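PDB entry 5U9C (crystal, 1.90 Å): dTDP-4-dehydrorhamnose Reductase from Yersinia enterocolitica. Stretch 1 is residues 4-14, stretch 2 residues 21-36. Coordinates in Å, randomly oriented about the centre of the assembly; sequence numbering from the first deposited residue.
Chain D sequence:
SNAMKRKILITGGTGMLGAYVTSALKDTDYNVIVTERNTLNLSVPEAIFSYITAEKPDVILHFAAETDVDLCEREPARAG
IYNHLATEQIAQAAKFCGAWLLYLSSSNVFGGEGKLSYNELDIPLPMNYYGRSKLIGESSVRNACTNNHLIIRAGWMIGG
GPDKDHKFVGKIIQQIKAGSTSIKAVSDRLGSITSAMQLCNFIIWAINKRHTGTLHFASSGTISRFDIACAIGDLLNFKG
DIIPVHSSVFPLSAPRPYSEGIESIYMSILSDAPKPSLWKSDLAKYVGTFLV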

# COMPACT_ATOMS: atom_id res chain seq x y z
N MSE D 4 -56.86 9.36 0.58
CA MSE D 4 -55.73 10.28 0.66
C MSE D 4 -54.64 9.80 -0.30
O MSE D 4 -54.38 8.60 -0.43
CB MSE D 4 -55.25 10.35 2.11
CG MSE D 4 -54.48 11.63 2.44
SE MSE D 4 -53.21 11.32 3.94
CE MSE D 4 -52.19 13.01 3.97
N LYS D 5 -54.03 10.74 -1.02
CA LYS D 5 -52.95 10.40 -1.96
C LYS D 5 -51.67 10.07 -1.21
O LYS D 5 -51.43 10.62 -0.16
CB LYS D 5 -52.68 11.59 -2.89
CG LYS D 5 -53.84 11.96 -3.80
CD LYS D 5 -53.57 13.28 -4.51
CE LYS D 5 -54.52 13.52 -5.68
NZ LYS D 5 -54.28 12.55 -6.79
N ARG D 6 -50.89 9.14 -1.75
CA ARG D 6 -49.58 8.79 -1.17
C ARG D 6 -48.68 10.03 -1.30
O ARG D 6 -48.69 10.71 -2.34
CB ARG D 6 -48.91 7.67 -1.95
CG ARG D 6 -49.68 6.37 -2.14
CD ARG D 6 -48.89 5.52 -3.15
NE ARG D 6 -49.58 4.35 -3.67
CZ ARG D 6 -49.64 3.16 -3.08
NH1 ARG D 6 -50.30 2.16 -3.67
NH2 ARG D 6 -49.07 2.95 -1.89
N LYS D 7 -47.90 10.33 -0.26
CA LYS D 7 -47.08 11.53 -0.25
C LYS D 7 -45.58 11.22 -0.45
O LYS D 7 -45.02 10.30 0.19
CB LYS D 7 -47.31 12.31 1.07
CG LYS D 7 -46.51 13.60 1.15
CD LYS D 7 -46.56 14.31 2.52
CE LYS D 7 -47.86 15.04 2.79
NZ LYS D 7 -47.75 15.88 4.03
N ILE D 8 -44.97 11.98 -1.35
CA ILE D 8 -43.53 11.94 -1.66
C ILE D 8 -42.91 13.27 -1.20
O ILE D 8 -43.38 14.35 -1.57
CB ILE D 8 -43.26 11.83 -3.17
CG1 ILE D 8 -43.69 10.46 -3.68
CG2 ILE D 8 -41.77 12.02 -3.45
CD1 ILE D 8 -43.69 10.32 -5.18
N LEU D 9 -41.87 13.18 -0.39
CA LEU D 9 -41.13 14.35 0.07
C LEU D 9 -39.74 14.30 -0.60
O LEU D 9 -39.01 13.31 -0.47
CB LEU D 9 -41.07 14.35 1.59
CG LEU D 9 -40.44 15.58 2.24
CD1 LEU D 9 -40.96 15.77 3.67
CD2 LEU D 9 -38.92 15.50 2.24
N ILE D 10 -39.39 15.37 -1.32
CA ILE D 10 -38.13 15.45 -2.08
C ILE D 10 -37.18 16.54 -1.60
O ILE D 10 -37.61 17.69 -1.47
CB ILE D 10 -38.39 15.78 -3.58
CG1 ILE D 10 -39.43 14.83 -4.14
CG2 ILE D 10 -37.09 15.73 -4.41
CD1 ILE D 10 -39.76 15.05 -5.60
N THR D 11 -35.92 16.19 -1.34
CA THR D 11 -34.87 17.20 -1.03
C THR D 11 -34.09 17.34 -2.33
O THR D 11 -33.95 16.37 -3.08
CB THR D 11 -33.90 16.79 0.11
OG1 THR D 11 -33.01 15.74 -0.34
CG2 THR D 11 -34.68 16.35 1.34
N GLY D 12 -33.54 18.53 -2.59
CA GLY D 12 -32.78 18.78 -3.85
C GLY D 12 -33.66 18.73 -5.10
O GLY D 12 -33.21 18.34 -6.19
N GLY D 13 -34.93 19.13 -4.93
CA GLY D 13 -35.91 19.09 -6.01
C GLY D 13 -35.62 19.98 -7.22
O GLY D 13 -36.15 19.72 -8.31
N THR D 14 -34.78 21.01 -7.03
CA THR D 14 -34.40 21.91 -8.11
C THR D 14 -32.98 21.63 -8.63
O THR D 14 -32.43 22.43 -9.38
CB THR D 14 -34.49 23.40 -7.69
OG1 THR D 14 -33.57 23.64 -6.62
CG2 THR D 14 -35.90 23.75 -7.25
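Stretch 2, residues 21-36: VTSALKDTDYNVIVTE

Stretch 1 is extended from Met-4 to Thr-11, with a β-strand from Lys-7 to Thr-11, and leaves the extended form at Gly-12, whose phi is positive. Stretch 2 starts in a helix that begins earlier in the chain and includes Val-21 to Ala-24. A type I β-turn from Leu-25 to Thr-28 follows. The chain then becomes a strand from Asn-31 to Val-34.

The two strands run parallel, with 20° between their directions and a closest axis approach of 4.7 Å. The helix runs nearly antiparallel to strand 7-11, at 160°, with its axis 11.0 Å away. This is a β-α-β arrangement: the helix carries the chain back, so the second strand can run beside the first in the same direction.

The register pairs Lys-7 with Asn-31, Ile-8 with Val-32, Leu-9 with Ile-33 and Ile-10 with Val-34. Five backbone hydrogen bonds hold it. Asn-31 N donates to Arg-6 O (2.9 Å), and Ile-8 N to Asn-31 O (2.9 Å). Ile-33 N donates to Ile-8 O (2.8 Å), Ile-10 N to Ile-33 O (2.9 Å), and Thr-35 N to Ile-10 O (3.0 Å). Each of Ile-8 and Ile-10 therefore uses both its N and its O, as expected in a parallel ladder.

Waters extend the pairing at both ends. Water 2 accepts from Arg-6 N (2.9 Å) and donates to Asp-29 O (2.7 Å). Water 3 donates to Ile-10 O (2.9 Å) and Thr-35 O (2.8 Å) and accepts from Gly-13 N (2.7 Å).

Ile-8, Ile-10, Val-32 and Val-34 point to one face of the sheet, where the helix packs. Ile-8 CD1 lies over the face of the Tyr-30 ring, 3.6 Å from its centroid, in a CH-π contact. The same CD1 of Ile-8 is 3.8 Å from Leu-25 CD2. Ile-10 CD1 reaches Val-32 CG1 (3.5 Å), Thr-22 OG1 (3.7 Å) and Leu-25 CD1 (3.9 Å). Gly-13 CA is 4.0 Å from Val-34 CG1. A CB on Gly-13 would come within 2.5 Å of this Val-34 CG1, a clash.

Lys-7, Leu-9, Asn-31 and Ile-33 occupy the other face. Lys-7 CE is 3.6 Å from Asn-31 ND2, and Lys-7 CD is 3.8 Å from Ile-33 CG1. Leu-9 CD2 meets Thr-35 CG2 at 3.6 Å. Near the start of the ladder, Lys-5 CB sits 3.6 Å from Asp-29 O, and Arg-6 CD is 3.3 Å from Tyr-30 OH.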

# COMPACT_ATOMS: atom_id res chain seq x y z
N VAL D 21 -37.11 14.48 -11.91
CA VAL D 21 -38.01 13.66 -11.09
C VAL D 21 -39.32 14.38 -10.74
O VAL D 21 -40.39 13.83 -10.96
CB VAL D 21 -37.30 13.14 -9.81
CG1 VAL D 21 -38.27 12.36 -8.94
CG2 VAL D 21 -36.15 12.23 -10.20
N THR D 22 -39.21 15.59 -10.20
CA THR D 22 -40.38 16.41 -9.83
C THR D 22 -41.31 16.54 -11.03
O THR D 22 -42.53 16.38 -10.92
CB THR D 22 -39.93 17.82 -9.33
OG1 THR D 22 -39.07 17.68 -8.17
CG2 THR D 22 -41.11 18.68 -8.94
N SER D 23 -40.72 16.78 -12.19
CA SER D 23 -41.47 16.91 -13.43
C SER D 23 -42.17 15.60 -13.81
O SER D 23 -43.36 15.60 -14.09
CB SER D 23 -40.53 17.40 -14.54
OG SER D 23 -41.19 17.43 -15.78
N ALA D 24 -41.43 14.48 -13.80
CA ALA D 24 -42.01 13.16 -14.14
C ALA D 24 -43.15 12.78 -13.17
O ALA D 24 -44.10 12.11 -13.56
CB ALA D 24 -40.94 12.07 -14.12
N LEU D 25 -43.04 13.20 -11.91
CA LEU D 25 -44.06 12.89 -10.89
C LEU D 25 -45.40 13.60 -11.10
O LEU D 25 -46.41 13.19 -10.52
CB LEU D 25 -43.53 13.17 -9.48
CG LEU D 25 -42.49 12.16 -8.99
CD1 LEU D 25 -41.91 12.61 -7.67
CD2 LEU D 25 -43.09 10.76 -8.86
N LYS D 26 -45.41 14.65 -11.92
CA LYS D 26 -46.66 15.36 -12.20
C LYS D 26 -47.67 14.45 -12.89
O LYS D 26 -48.86 14.63 -12.69
CB LYS D 26 -46.44 16.68 -12.96
CG LYS D 26 -45.69 17.72 -12.12
CD LYS D 26 -46.08 19.16 -12.43
CE LYS D 26 -45.50 19.71 -13.73
NZ LYS D 26 -44.10 20.18 -13.58
N ASP D 27 -47.20 13.45 -13.63
CA ASP D 27 -48.10 12.49 -14.30
C ASP D 27 -48.35 11.22 -13.44
O ASP D 27 -48.42 10.11 -13.97
CB ASP D 27 -47.54 12.07 -15.68
CG ASP D 27 -47.46 13.22 -16.67
OD1 ASP D 27 -48.32 14.13 -16.65
OD2 ASP D 27 -46.54 13.19 -17.52
N THR D 28 -48.47 11.39 -12.12
CA THR D 28 -48.72 10.25 -11.23
C THR D 28 -49.81 10.58 -10.21
O THR D 28 -50.30 11.71 -10.19
CB THR D 28 -47.45 9.82 -10.46
OG1 THR D 28 -47.09 10.82 -9.49
CG2 THR D 28 -46.29 9.58 -11.43
N ASP D 29 -50.17 9.59 -9.39
CA ASP D 29 -51.16 9.73 -8.32
C ASP D 29 -50.56 10.37 -7.04
O ASP D 29 -51.27 10.63 -6.08
CB ASP D 29 -51.69 8.35 -7.89
CG ASP D 29 -52.42 7.61 -8.99
OD1 ASP D 29 -52.78 8.24 -10.01
OD2 ASP D 29 -52.64 6.39 -8.82
N TYR D 30 -49.26 10.62 -7.03
CA TYR D 30 -48.60 11.14 -5.83
C TYR D 30 -48.78 12.64 -5.51
O TYR D 30 -48.91 13.46 -6.39
CB TYR D 30 -47.10 10.81 -5.92
CG TYR D 30 -46.78 9.35 -5.63
CD1 TYR D 30 -46.58 8.94 -4.34
CD2 TYR D 30 -46.68 8.40 -6.64
CE1 TYR D 30 -46.28 7.63 -4.03
CE2 TYR D 30 -46.40 7.07 -6.34
CZ TYR D 30 -46.20 6.70 -5.03
OH TYR D 30 -45.90 5.40 -4.65
N ASN D 31 -48.82 12.96 -4.21
CA ASN D 31 -48.84 14.33 -3.72
C ASN D 31 -47.35 14.61 -3.41
O ASN D 31 -46.77 13.95 -2.54
CB ASN D 31 -49.67 14.44 -2.44
CG ASN D 31 -49.48 15.78 -1.71
OD1 ASN D 31 -49.29 16.82 -2.34
ND2 ASN D 31 -49.52 15.74 -0.38
N VAL D 32 -46.76 15.59 -4.08
CA VAL D 32 -45.31 15.85 -3.95
C VAL D 32 -44.97 17.11 -3.16
O VAL D 32 -45.44 18.19 -3.48
CB VAL D 32 -44.66 15.98 -5.35
CG1 VAL D 32 -43.14 16.06 -5.23
CG2 VAL D 32 -45.04 14.80 -6.23
N ILE D 33 -44.14 16.96 -2.14
CA ILE D 33 -43.68 18.08 -1.32
C ILE D 33 -42.21 18.30 -1.69
O ILE D 33 -41.35 17.44 -1.45
CB ILE D 33 -43.77 17.75 0.20
CG1 ILE D 33 -45.17 17.31 0.58
CG2 ILE D 33 -43.34 18.95 1.05
CD1 ILE D 33 -46.24 18.33 0.29
N VAL D 34 -41.95 19.44 -2.30
CA VAL D 34 -40.60 19.81 -2.71
C VAL D 34 -40.06 20.74 -1.63
O VAL D 34 -40.52 21.87 -1.51
CB VAL D 34 -40.59 20.52 -4.08
CG1 VAL D 34 -39.16 20.88 -4.50
CG2 VAL D 34 -41.24 19.63 -5.14
N THR D 35 -39.08 20.27 -0.86
CA THR D 35 -38.52 21.08 0.20
C THR D 35 -37.77 22.29 -0.37
O THR D 35 -37.23 22.24 -1.48
CB THR D 35 -37.59 20.27 1.14
OG1 THR D 35 -36.39 19.91 0.45
CG2 THR D 35 -38.29 19.01 1.63
N GLU D 36 -37.79 23.38 0.39
CA GLU D 36 -37.12 24.64 0.04
C GLU D 36 -36.31 25.06 1.27
O GLU D 36 -36.44 24.43 2.33
CB GLU D 36 -38.14 25.71 -0.30
CG GLU D 36 -38.92 25.48 -1.57
CD GLU D 36 -39.97 26.55 -1.81
OE1 GLU D 36 -40.31 27.30 -0.86
OE2 GLU D 36 -40.47 26.64 -2.95
O HOH W 1 -51.07 13.22 0.61
O HOH W 2 -51.59 8.46 -4.44
O HOH W 3 -36.23 19.97 -2.72